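Local structure of transcription antitermination protein NusB (Aquifex aeolicus, 3R2C) at residues 6-11 and 48-53; 63-68 and 84-89; 12-17 and 27-32. The protein probably acts in transcription antitermination, supporting transcription of ribosomal RNA genes by binding the boxA sequence of their operons. All coordinates share one frame; numbering follows the deposited sequence. Where two conformers were deposited one is given.

Contact 1: residues 6-11 and 48-53. With nucleotides of chain E.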
loop_
_atom_site.group_PDB
_atom_site.type_symbol
_atom_site.label_atom_id
_atom_site.label_comp_id
_atom_site.label_asym_id
_atom_site.label_seq_id
_atom_site.Cartn_x
_atom_site.Cartn_y
_atom_site.Cartn_z
ATOM N N GLY A 6 8.384 8.877 9.193
ATOM C CA GLY A 6 8.844 8.707 7.825
ATOM C C GLY A 6 9.116 7.244 7.497
ATOM O O GLY A 6 8.840 6.788 6.389
ATOM N N ALA A 7 9.655 6.501 8.454
ATOM C CA ALA A 7 9.978 5.086 8.215
ATOM C C ALA A 7 8.704 4.265 7.994
ATOM O O ALA A 7 8.685 3.341 7.181
ATOM C CB ALA A 7 10.767 4.523 9.383
ATOM N N ARG A 8 7.646 4.607 8.723
ATOM C CA ARG A 8 6.344 3.961 8.537
ATOM C C ARG A 8 5.753 4.274 7.161
ATOM O O ARG A 8 5.145 3.405 6.532
ATOM C CB ARG A 8 5.383 4.386 9.650
ATOM C CG ARG A 8 5.774 3.775 10.984
ATOM C CD ARG A 8 5.032 4.408 12.171
ATOM N NE ARG A 8 5.598 3.925 13.432
ATOM C CZ ARG A 8 5.991 4.704 14.437
ATOM N NH1 ARG A 8 5.837 6.032 14.370
ATOM N NH2 ARG A 8 6.517 4.156 15.523
ATOM N N ASP A 9 5.934 5.501 6.682
ATOM C CA ASP A 9 5.505 5.817 5.322
ATOM C C ASP A 9 6.266 4.966 4.283
ATOM O O ASP A 9 5.668 4.401 3.359
ATOM C CB ASP A 9 5.686 7.306 5.019
ATOM C CG ASP A 9 5.383 7.642 3.555
ATOM O OD1 ASP A 9 4.189 7.730 3.198
ATOM O OD2 ASP A 9 6.332 7.798 2.753
ATOM N N THR A 10 7.580 4.857 4.440
ATOM C CA THR A 10 8.371 4.015 3.538
ATOM C C THR A 10 7.871 2.576 3.548
ATOM O O THR A 10 7.658 1.975 2.491
ATOM C CB THR A 10 9.856 4.037 3.937
ATOM O OG1 THR A 10 10.350 5.376 3.799
ATOM C CG2 THR A 10 10.673 3.093 3.066
ATOM N N ALA A 11 7.692 2.024 4.744
ATOM C CA ALA A 11 7.289 0.636 4.893
ATOM C C ALA A 11 5.893 0.419 4.301
ATOM O O ALA A 11 5.651 -0.582 3.613
ATOM C CB ALA A 11 7.306 0.233 6.370
ATOM N N LYS A 48 13.376 -0.825 7.080
ATOM C CA LYS A 48 13.751 -2.164 6.623
ATOM C C LYS A 48 13.227 -3.225 7.606
ATOM O O LYS A 48 12.759 -4.295 7.198
ATOM C CB LYS A 48 15.269 -2.270 6.488
ATOM C CG LYS A 48 15.791 -3.611 5.974
ATOM C CD LYS A 48 17.319 -3.630 6.015
ATOM C CE LYS A 48 17.926 -4.446 4.877
ATOM N NZ LYS A 48 19.162 -3.803 4.327
ATOM N N LYS A 49 13.290 -2.909 8.894
ATOM C CA LYS A 49 12.828 -3.820 9.936
ATOM C C LYS A 49 11.297 -3.980 9.929
ATOM O O LYS A 49 10.794 -5.091 10.087
ATOM C CB LYS A 49 13.304 -3.351 11.305
ATOM C CG LYS A 49 13.052 -4.364 12.417
ATOM C CD LYS A 49 13.977 -4.113 13.585
ATOM C CE LYS A 49 13.757 -2.732 14.141
ATOM N NZ LYS A 49 12.367 -2.594 14.636
ATOM N N LEU A 50 10.567 -2.882 9.727
ATOM C CA LEU A 50 9.107 -2.941 9.599
ATOM C C LEU A 50 8.716 -3.816 8.424
ATOM O O LEU A 50 7.857 -4.684 8.561
ATOM C CB LEU A 50 8.505 -1.550 9.387
ATOM C CG LEU A 50 8.613 -0.603 10.576
ATOM C CD1 LEU A 50 8.240 0.840 10.151
ATOM C CD2 LEU A 50 7.728 -1.094 11.706
ATOM N N VAL A 51 9.340 -3.581 7.273
ATOM C CA VAL A 51 9.026 -4.360 6.072
ATOM C C VAL A 51 9.389 -5.822 6.289
ATOM O O VAL A 51 8.594 -6.723 5.995
ATOM C CB VAL A 51 9.740 -3.818 4.809
ATOM C CG1 VAL A 51 9.598 -4.809 3.644
ATOM C CG2 VAL A 51 9.157 -2.459 4.415
ATOM N N ASP A 52 10.577 -6.072 6.822
ATOM C CA ASP A 52 11.013 -7.461 7.020
ATOM C C ASP A 52 10.064 -8.211 7.958
ATOM O O ASP A 52 9.786 -9.404 7.766
ATOM C CB ASP A 52 12.439 -7.521 7.581
ATOM C CG ASP A 52 13.489 -7.116 6.554
ATOM O OD1 ASP A 52 13.154 -7.029 5.349
ATOM O OD2 ASP A 52 14.655 -6.892 6.954
ATOM N N THR A 53 9.561 -7.501 8.958
ATOM C CA THR A 53 8.702 -8.097 9.973
ATOM C C THR A 53 7.335 -8.443 9.398
ATOM O O THR A 53 6.841 -9.558 9.594
ATOM C CB THR A 53 8.493 -7.142 11.173
ATOM O OG1 THR A 53 9.745 -6.899 11.817
ATOM C CG2 THR A 53 7.519 -7.732 12.182
ATOM O "O5'" G E 1 9.333 14.992 19.231
ATOM C "C5'" G E 1 8.775 15.929 18.317
ATOM C "C4'" G E 1 7.290 15.726 18.155
ATOM O "O4'" G E 1 7.051 14.453 17.484
ATOM C "C3'" G E 1 6.496 15.650 19.453
ATOM O "O3'" G E 1 5.163 16.061 19.166
ATOM C "C2'" G E 1 6.529 14.147 19.740
ATOM O "O2'" G E 1 5.554 13.680 20.649
ATOM C "C1'" G E 1 6.306 13.601 18.329
ATOM N N9 G E 1 6.763 12.231 18.105
ATOM C C8 G E 1 7.793 11.478 18.627
ATOM N N7 G E 1 7.851 10.279 18.092
ATOM C C5 G E 1 6.814 10.253 17.169
ATOM C C6 G E 1 6.345 9.241 16.276
ATOM O O6 G E 1 6.785 8.109 16.125
ATOM N N1 G E 1 5.256 9.655 15.512
ATOM C C2 G E 1 4.678 10.896 15.611
ATOM N N2 G E 1 3.630 11.165 14.827
ATOM N N3 G E 1 5.093 11.832 16.440
ATOM C C4 G E 1 6.146 11.444 17.175
#
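L50 and V51 of helix 41-56 pack against A7, R8 and A11 of helix 3-21, where the axes of segments 6-11 and 48-53 approach to 8.8 Å and cross at -40°. L50 lays its CB against the A11 methyl, CB to CB 3.7 Å. Its CG lies anti to the carbonyl carbon (chi1 -68°), and beyond it CD1 reaches the R8 aliphatic stem, 3.9 Å from R8 CG, and also lies near the backbone oxygen of A7. V51 comes next, its CG2 3.6 Å from A11 CA and also against A11 CB, so that both side chains meet the small A11. One turn after K49, T53 grips the K49 carbonyl twice: OG1 donates to K49 O at 2.7 Å, and the T53 amide comes from the opposite face of the carbonyl plane.

Beyond L50 the R8 chain runs extended from CG to NE. Its NH1 donates to O6 of guanine G1 of the RNA at 2.9 Å, with an N-H...O angle of 161°, the base oxygen lying near the guanidinium plane at its edge. D106, E91 and E99 form salt bridges to NH1, NE and NH2, which fix the rotation of the group and probably favour its charged state. An alanine in place of R8 would probably leave O6 without this donor, three carboxylates without their cation and L50 CD1 without its aliphatic neighbour. Buried helix packing beneath an arginine that reads a guanine edge is consistent with the boxA-binding site of the all-helical NusB fold.

Contact 2: residues 63-68 and 84-89; sequences SIIEKH and ALRLGV. With nucleotides of chain E.
The H68 ring has the backbone oxygen of I64 at its edge, in plane, and O4 of uracil U7 of the RNA also lies at an edge, near the ring plane. The other planar group, the R86 guanidinium, is turned to its own neighbourhood, with NH2 salt-bridged to D62 and NH1 hydrogen-bonded to N83. The aliphatic start of R86 joins the packing between the helices, its CG 4.1 Å from I65 CD1.

I65 carries most of that packing. Its CG1 lies beside the backbone N, anti to the carbonyl carbon (chi1 -70°), and CD1 ends 3.8 Å from L85 CB. CG1 meets V89 CG2 at 4.0 Å, while I64 adds a looser touch of CD1 on V89 CG1. I130 of helix 117-137 covers I64 and I65 as well as H68.

At the end of segment 63-68, the H68 carbonyl accepts a hydrogen bond from U7 N3, N to O 2.8 Å and N-H...O angle 155°. Between the helices, then, the chemistry is purely apolar, whereas the RNA is met by a main-chain acceptor; because that acceptor needs an N3-H, it is consistent with preference for uracil over neutral cytosine, which has none.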
loop_
_atom_site.group_PDB
_atom_site.type_symbol
_atom_site.label_atom_id
_atom_site.label_comp_id
_atom_site.label_asym_id
_atom_site.label_seq_id
_atom_site.Cartn_x
_atom_site.Cartn_y
_atom_site.Cartn_z
ATOM N N SER A 63 -4.327 -13.300 9.307
ATOM C CA SER A 63 -5.259 -14.053 10.149
ATOM C C SER A 63 -5.721 -13.224 11.351
ATOM O O SER A 63 -6.901 -13.223 11.718
ATOM C CB SER A 63 -4.586 -15.336 10.632
ATOM O OG SER A 63 -5.406 -16.023 11.548
ATOM N N ILE A 64 -4.784 -12.530 11.986
ATOM C CA ILE A 64 -5.128 -11.687 13.130
ATOM C C ILE A 64 -6.117 -10.603 12.707
ATOM O O ILE A 64 -7.094 -10.332 13.392
ATOM C CB ILE A 64 -3.878 -11.037 13.723
ATOM C CG1 ILE A 64 -3.071 -12.098 14.481
ATOM C CG2 ILE A 64 -4.269 -9.863 14.625
ATOM C CD1 ILE A 64 -1.651 -11.700 14.755
ATOM N N ILE A 65 -5.865 -9.992 11.560
ATOM C CA ILE A 65 -6.761 -8.974 11.033
ATOM C C ILE A 65 -8.140 -9.580 10.744
ATOM O O ILE A 65 -9.157 -9.028 11.144
ATOM C CB ILE A 65 -6.158 -8.332 9.759
ATOM C CG1 ILE A 65 -4.939 -7.464 10.136
ATOM C CG2 ILE A 65 -7.201 -7.509 9.011
ATOM C CD1 ILE A 65 -4.067 -7.092 8.919
ATOM N N GLU A 66 -8.168 -10.727 10.068
ATOM C CA GLU A 66 -9.435 -11.351 9.687
ATOM C C GLU A 66 -10.288 -11.744 10.891
ATOM O O GLU A 66 -11.510 -11.663 10.841
ATOM C CB GLU A 66 -9.188 -12.571 8.789
ATOM C CG GLU A 66 -9.018 -12.195 7.328
ATOM C CD GLU A 66 -8.955 -13.407 6.406
ATOM O OE1 GLU A 66 -8.764 -14.537 6.911
ATOM O OE2 GLU A 66 -9.098 -13.229 5.175
ATOM N N LYS A 67 -9.645 -12.165 11.973
ATOM C CA LYS A 67 -10.364 -12.487 13.200
ATOM C C LYS A 67 -11.243 -11.328 13.677
ATOM O O LYS A 67 -12.215 -11.549 14.393
ATOM C CB LYS A 67 -9.387 -12.894 14.302
ATOM C CG LYS A 67 -10.057 -13.386 15.575
ATOM C CD LYS A 67 -9.085 -14.186 16.432
ATOM C CE LYS A 67 -9.802 -14.921 17.560
ATOM N NZ LYS A 67 -8.870 -15.759 18.371
ATOM N N HIS A 68 -10.909 -10.101 13.281
ATOM C CA HIS A 68 -11.665 -8.932 13.722
ATOM C C HIS A 68 -12.408 -8.251 12.589
ATOM O O HIS A 68 -12.813 -7.110 12.725
ATOM C CB HIS A 68 -10.733 -7.925 14.420
ATOM C CG HIS A 68 -10.082 -8.486 15.641
ATOM N ND1 HIS A 68 -10.657 -8.406 16.893
ATOM C CD2 HIS A 68 -8.932 -9.188 15.802
ATOM C CE1 HIS A 68 -9.886 -9.024 17.772
ATOM N NE2 HIS A 68 -8.832 -9.505 17.133
ATOM N N ALA A 84 -2.024 -0.742 5.480
ATOM C CA ALA A 84 -1.839 0.064 6.678
ATOM C C ALA A 84 -2.101 -0.791 7.919
ATOM O O ALA A 84 -1.402 -0.653 8.931
ATOM C CB ALA A 84 -2.749 1.297 6.662
ATOM N N LEU A 85 -3.104 -1.670 7.846
ATOM C CA LEU A 85 -3.390 -2.600 8.936
ATOM C C LEU A 85 -2.265 -3.620 9.103
ATOM O O LEU A 85 -1.908 -3.972 10.215
ATOM C CB LEU A 85 -4.737 -3.327 8.728
ATOM C CG LEU A 85 -5.963 -2.478 9.122
ATOM C CD1 LEU A 85 -7.272 -3.080 8.593
ATOM C CD2 LEU A 85 -6.025 -2.288 10.633
ATOM N N ARG A 86 -1.698 -4.097 8.006
ATOM C CA ARG A 86 -0.628 -5.074 8.120
ATOM C C ARG A 86 0.551 -4.437 8.839
ATOM O O ARG A 86 1.196 -5.056 9.687
ATOM C CB ARG A 86 -0.195 -5.569 6.743
ATOM C CG ARG A 86 -1.132 -6.627 6.141
ATOM C CD ARG A 86 -0.995 -6.692 4.606
ATOM N NE ARG A 86 -1.553 -7.932 4.076
ATOM C CZ ARG A 86 -1.741 -8.192 2.789
ATOM N NH1 ARG A 86 -1.447 -7.289 1.859
ATOM N NH2 ARG A 86 -2.228 -9.365 2.432
ATOM N N LEU A 87 0.828 -3.191 8.490
ATOM C CA LEU A 87 1.950 -2.485 9.077
ATOM C C LEU A 87 1.692 -2.225 10.564
ATOM O O LEU A 87 2.585 -2.403 11.404
ATOM C CB LEU A 87 2.180 -1.172 8.321
ATOM C CG LEU A 87 3.307 -0.286 8.858
ATOM C CD1 LEU A 87 4.635 -1.037 8.843
ATOM C CD2 LEU A 87 3.396 1.014 8.042
ATOM N N GLY A 88 0.472 -1.796 10.894
ATOM C CA GLY A 88 0.107 -1.524 12.278
ATOM C C GLY A 88 0.259 -2.779 13.127
ATOM O O GLY A 88 0.776 -2.740 14.235
ATOM N N VAL A 89 -0.176 -3.911 12.604
ATOM C CA VAL A 89 -0.094 -5.150 13.375
ATOM C C VAL A 89 1.366 -5.570 13.563
ATOM O O VAL A 89 1.759 -5.995 14.643
ATOM C CB VAL A 89 -0.902 -6.279 12.714
ATOM C CG1 VAL A 89 -0.563 -7.652 13.357
ATOM C CG2 VAL A 89 -2.390 -5.976 12.821
ATOM P P U E 7 -15.991 1.954 15.417
ATOM O OP1 U E 7 -16.842 3.113 15.079
ATOM O OP2 U E 7 -16.372 1.085 16.553
ATOM O "O5'" U E 7 -15.745 1.070 14.118
ATOM C "C5'" U E 7 -15.507 1.680 12.861
ATOM C "C4'" U E 7 -15.492 0.659 11.747
ATOM O "O4'" U E 7 -14.585 -0.429 12.097
ATOM C "C3'" U E 7 -16.840 0.006 11.443
ATOM O "O3'" U E 7 -16.926 -0.270 10.048
ATOM C "C2'" U E 7 -16.757 -1.307 12.196
ATOM O "O2'" U E 7 -17.604 -2.319 11.695
ATOM C "C1'" U E 7 -15.283 -1.656 12.011
ATOM N N1 U E 7 -14.753 -2.575 13.031
ATOM C C2 U E 7 -14.524 -3.869 12.603
ATOM O O2 U E 7 -14.725 -4.243 11.458
ATOM N N3 U E 7 -14.047 -4.709 13.567
ATOM C C4 U E 7 -13.781 -4.408 14.880
ATOM O O4 U E 7 -13.350 -5.309 15.595
ATOM C C5 U E 7 -14.056 -3.053 15.260
ATOM C C6 U E 7 -14.528 -2.198 14.340
#

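Contact 3: residues 12-17 and 27-32; sequences FLVLYR and ELFKEV. With ACT (acetate ion), chain K.
Helices 3-21 and 25-36, consecutive in the chain, fold back on each other as a splayed helical hairpin, the directions of segments 12-17 and 27-32 lying 131° apart. V14 and V32 form its centre, CG2 to CG2 3.6 Å. V14 CG2 also rests on the backbone of F29, 3.7 Å from F29 CA, while CG1 turns to L28. F29 leaves its backbone heading away from segment 12-17, with CG anti to the backbone N (chi1 -176°), yet ring atom CD1 still touches V14 CG2 at 4.0 Å; the ring also meets Y44 edge-to-face. L28 CD1 lies 3.9 Å from R17 C.

R17 spreads over V32: V32 CG2 lies over one face of the guanidinium, 3.6 Å from its plane and off-centre. NH1 makes only a long salt bridge to E31, 3.7 Å to OE1, the two planes 55° apart; E35 at R17 NH2 and R21 at E31 OE1 are the stronger partners. K30 NZ hydrogen-bonds an acetate, probably from crystallisation, 2.7 Å to OXT. Y16 OH hydrogen-bonds to an acidic side chain of another protein chain, and L13, R17 and E31 also pack on that chain. A valine-centred hairpin with a charged border thus becomes part of a protein-protein interface, presumably the one NusB offers to NusE.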
loop_
_atom_site.group_PDB
_atom_site.type_symbol
_atom_site.label_atom_id
_atom_site.label_comp_id
_atom_site.label_asym_id
_atom_site.label_seq_id
_atom_site.Cartn_x
_atom_site.Cartn_y
_atom_site.Cartn_z
ATOM N N PHE A 12 4.978 1.358 4.558
ATOM C CA PHE A 12 3.639 1.266 3.968
ATOM C C PHE A 12 3.699 1.230 2.431
ATOM O O PHE A 12 3.029 0.407 1.788
ATOM C CB PHE A 12 2.748 2.434 4.397
ATOM C CG PHE A 12 1.525 2.571 3.540
ATOM C CD1 PHE A 12 0.411 1.789 3.785
ATOM C CD2 PHE A 12 1.502 3.466 2.470
ATOM C CE1 PHE A 12 -0.722 1.890 2.973
ATOM C CE2 PHE A 12 0.386 3.575 1.662
ATOM C CZ PHE A 12 -0.732 2.775 1.912
ATOM N N LEU A 13 4.501 2.115 1.847
ATOM C CA LEU A 13 4.621 2.184 0.393
ATOM C C LEU A 13 5.131 0.864 -0.162
ATOM O O LEU A 13 4.687 0.414 -1.229
ATOM C CB LEU A 13 5.552 3.333 -0.035
ATOM C CG LEU A 13 5.000 4.727 0.308
ATOM C CD1 LEU A 13 5.940 5.842 -0.147
ATOM C CD2 LEU A 13 3.609 4.933 -0.300
ATOM N N VAL A 14 6.056 0.237 0.559
ATOM C CA VAL A 14 6.596 -1.035 0.102
ATOM C C VAL A 14 5.533 -2.137 0.158
ATOM O O VAL A 14 5.365 -2.860 -0.810
ATOM C CB VAL A 14 7.899 -1.429 0.839
ATOM C CG1 VAL A 14 8.360 -2.837 0.419
ATOM C CG2 VAL A 14 9.018 -0.399 0.523
ATOM N N LEU A 15 4.806 -2.239 1.269
ATOM C CA LEU A 15 3.757 -3.240 1.407
ATOM C C LEU A 15 2.659 -3.018 0.367
ATOM O O LEU A 15 2.149 -3.966 -0.204
ATOM C CB LEU A 15 3.155 -3.200 2.825
ATOM C CG LEU A 15 4.129 -3.587 3.948
ATOM C CD1 LEU A 15 3.467 -3.505 5.340
ATOM C CD2 LEU A 15 4.698 -4.995 3.714
ATOM N N TYR A 16 2.309 -1.758 0.130
ATOM C CA TYR A 16 1.299 -1.395 -0.858
ATOM C C TYR A 16 1.737 -1.875 -2.247
ATOM O O TYR A 16 0.978 -2.551 -2.956
ATOM C CB TYR A 16 1.060 0.122 -0.796
ATOM C CG TYR A 16 0.222 0.738 -1.912
ATOM C CD1 TYR A 16 -1.170 0.727 -1.861
ATOM C CD2 TYR A 16 0.828 1.365 -2.989
ATOM C CE1 TYR A 16 -1.933 1.313 -2.870
ATOM C CE2 TYR A 16 0.083 1.955 -3.989
ATOM C CZ TYR A 16 -1.296 1.923 -3.928
ATOM O OH TYR A 16 -2.026 2.495 -4.947
ATOM N N ARG A 17 2.977 -1.581 -2.627
ATOM C CA ARG A 17 3.497 -2.043 -3.917
ATOM C C ARG A 17 3.594 -3.553 -4.024
ATOM O O ARG A 17 3.352 -4.136 -5.084
ATOM C CB ARG A 17 4.883 -1.461 -4.171
ATOM C CG ARG A 17 4.824 -0.159 -4.890
ATOM C CD ARG A 17 6.168 0.526 -4.913
ATOM N NE ARG A 17 5.982 1.966 -4.955
ATOM C CZ ARG A 17 6.908 2.830 -5.345
ATOM N NH1 ARG A 17 8.091 2.398 -5.748
ATOM N NH2 ARG A 17 6.624 4.120 -5.352
ATOM N N GLU A 27 13.584 -5.922 -3.445
ATOM C CA GLU A 27 13.698 -5.082 -4.643
ATOM C C GLU A 27 12.718 -3.894 -4.619
ATOM O O GLU A 27 13.032 -2.796 -5.096
ATOM C CB GLU A 27 13.460 -5.935 -5.903
ATOM C CG GLU A 27 14.658 -6.791 -6.310
ATOM C CD GLU A 27 14.308 -7.850 -7.354
ATOM O OE1 GLU A 27 13.437 -7.591 -8.218
ATOM O OE2 GLU A 27 14.907 -8.945 -7.307
ATOM N N LEU A 28 11.515 -4.124 -4.104
ATOM C CA LEU A 28 10.536 -3.045 -3.957
ATOM C C LEU A 28 11.025 -2.014 -2.926
ATOM O O LEU A 28 10.818 -0.813 -3.095
ATOM C CB LEU A 28 9.161 -3.603 -3.576
ATOM C CG LEU A 28 8.496 -4.481 -4.646
ATOM C CD1 LEU A 28 7.214 -5.112 -4.122
ATOM C CD2 LEU A 28 8.227 -3.680 -5.929
ATOM N N PHE A 29 11.683 -2.490 -1.869
ATOM C CA PHE A 29 12.232 -1.619 -0.835
ATOM C C PHE A 29 13.326 -0.718 -1.415
ATOM O O PHE A 29 13.386 0.476 -1.138
ATOM C CB PHE A 29 12.802 -2.464 0.308
ATOM C CG PHE A 29 13.314 -1.653 1.472
ATOM C CD1 PHE A 29 12.439 -1.117 2.402
ATOM C CD2 PHE A 29 14.676 -1.446 1.647
ATOM C CE1 PHE A 29 12.908 -0.363 3.488
ATOM C CE2 PHE A 29 15.151 -0.701 2.731
ATOM C CZ PHE A 29 14.257 -0.157 3.649
ATOM N N LYS A 30 14.193 -1.302 -2.232
ATOM C CA LYS A 30 15.231 -0.543 -2.907
ATOM C C LYS A 30 14.602 0.542 -3.792
ATOM O O LYS A 30 15.072 1.677 -3.798
ATOM C CB LYS A 30 16.140 -1.499 -3.702
ATOM C CG LYS A 30 17.195 -0.844 -4.592
ATOM C CD LYS A 30 17.777 -1.841 -5.613
ATOM C CE LYS A 30 18.845 -2.765 -5.010
ATOM N NZ LYS A 30 19.308 -3.813 -5.979
ATOM N N GLU A 31 13.522 0.220 -4.511
ATOM C CA GLU A 31 12.849 1.219 -5.347
ATOM C C GLU A 31 12.337 2.407 -4.526
ATOM O O GLU A 31 12.519 3.570 -4.903
ATOM C CB GLU A 31 11.659 0.609 -6.095
ATOM C CG GLU A 31 12.007 -0.217 -7.301
ATOM C CD GLU A 31 10.762 -0.760 -8.005
ATOM O OE1 GLU A 31 9.634 -0.326 -7.674
ATOM O OE2 GLU A 31 10.916 -1.620 -8.889
ATOM N N VAL A 32 11.673 2.120 -3.412
ATOM C CA VAL A 32 11.089 3.195 -2.609
ATOM C C VAL A 32 12.169 4.074 -1.972
ATOM O O VAL A 32 12.039 5.297 -1.931
ATOM C CB VAL A 32 10.126 2.646 -1.535
ATOM C CG1 VAL A 32 9.665 3.774 -0.607
ATOM C CG2 VAL A 32 8.923 1.975 -2.205
HETATM C C ACT K . 17.709 -6.581 -3.745
HETATM O O ACT K . 17.394 -7.679 -4.268
HETATM O OXT ACT K . 17.968 -5.649 -4.538
HETATM C CH3 ACT K . 17.777 -6.384 -2.255
#

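In the fold
All three contacts are buried pairs of helices within the NusB fold. Contacts 1 and 3, centres about 9 Å apart, share helix 3-21 and lie on the same side of the chain's centre; V51 touches both V14 and F29, merging them into one core. Contact 2 lies on the opposite side, yet L87 of its helix 79-94 packs on A11 and L50 of contact 1 and on F12 and L15 of contact 3. Their polar fringes differ: contact 1 meets the RNA through an arginine side chain, contact 2 through a main-chain carbonyl, and contact 3, about 11 Å from the nucleic acid at its nearest atom, instead faces a second protein with R17, E31 and their ion pairs at its edge.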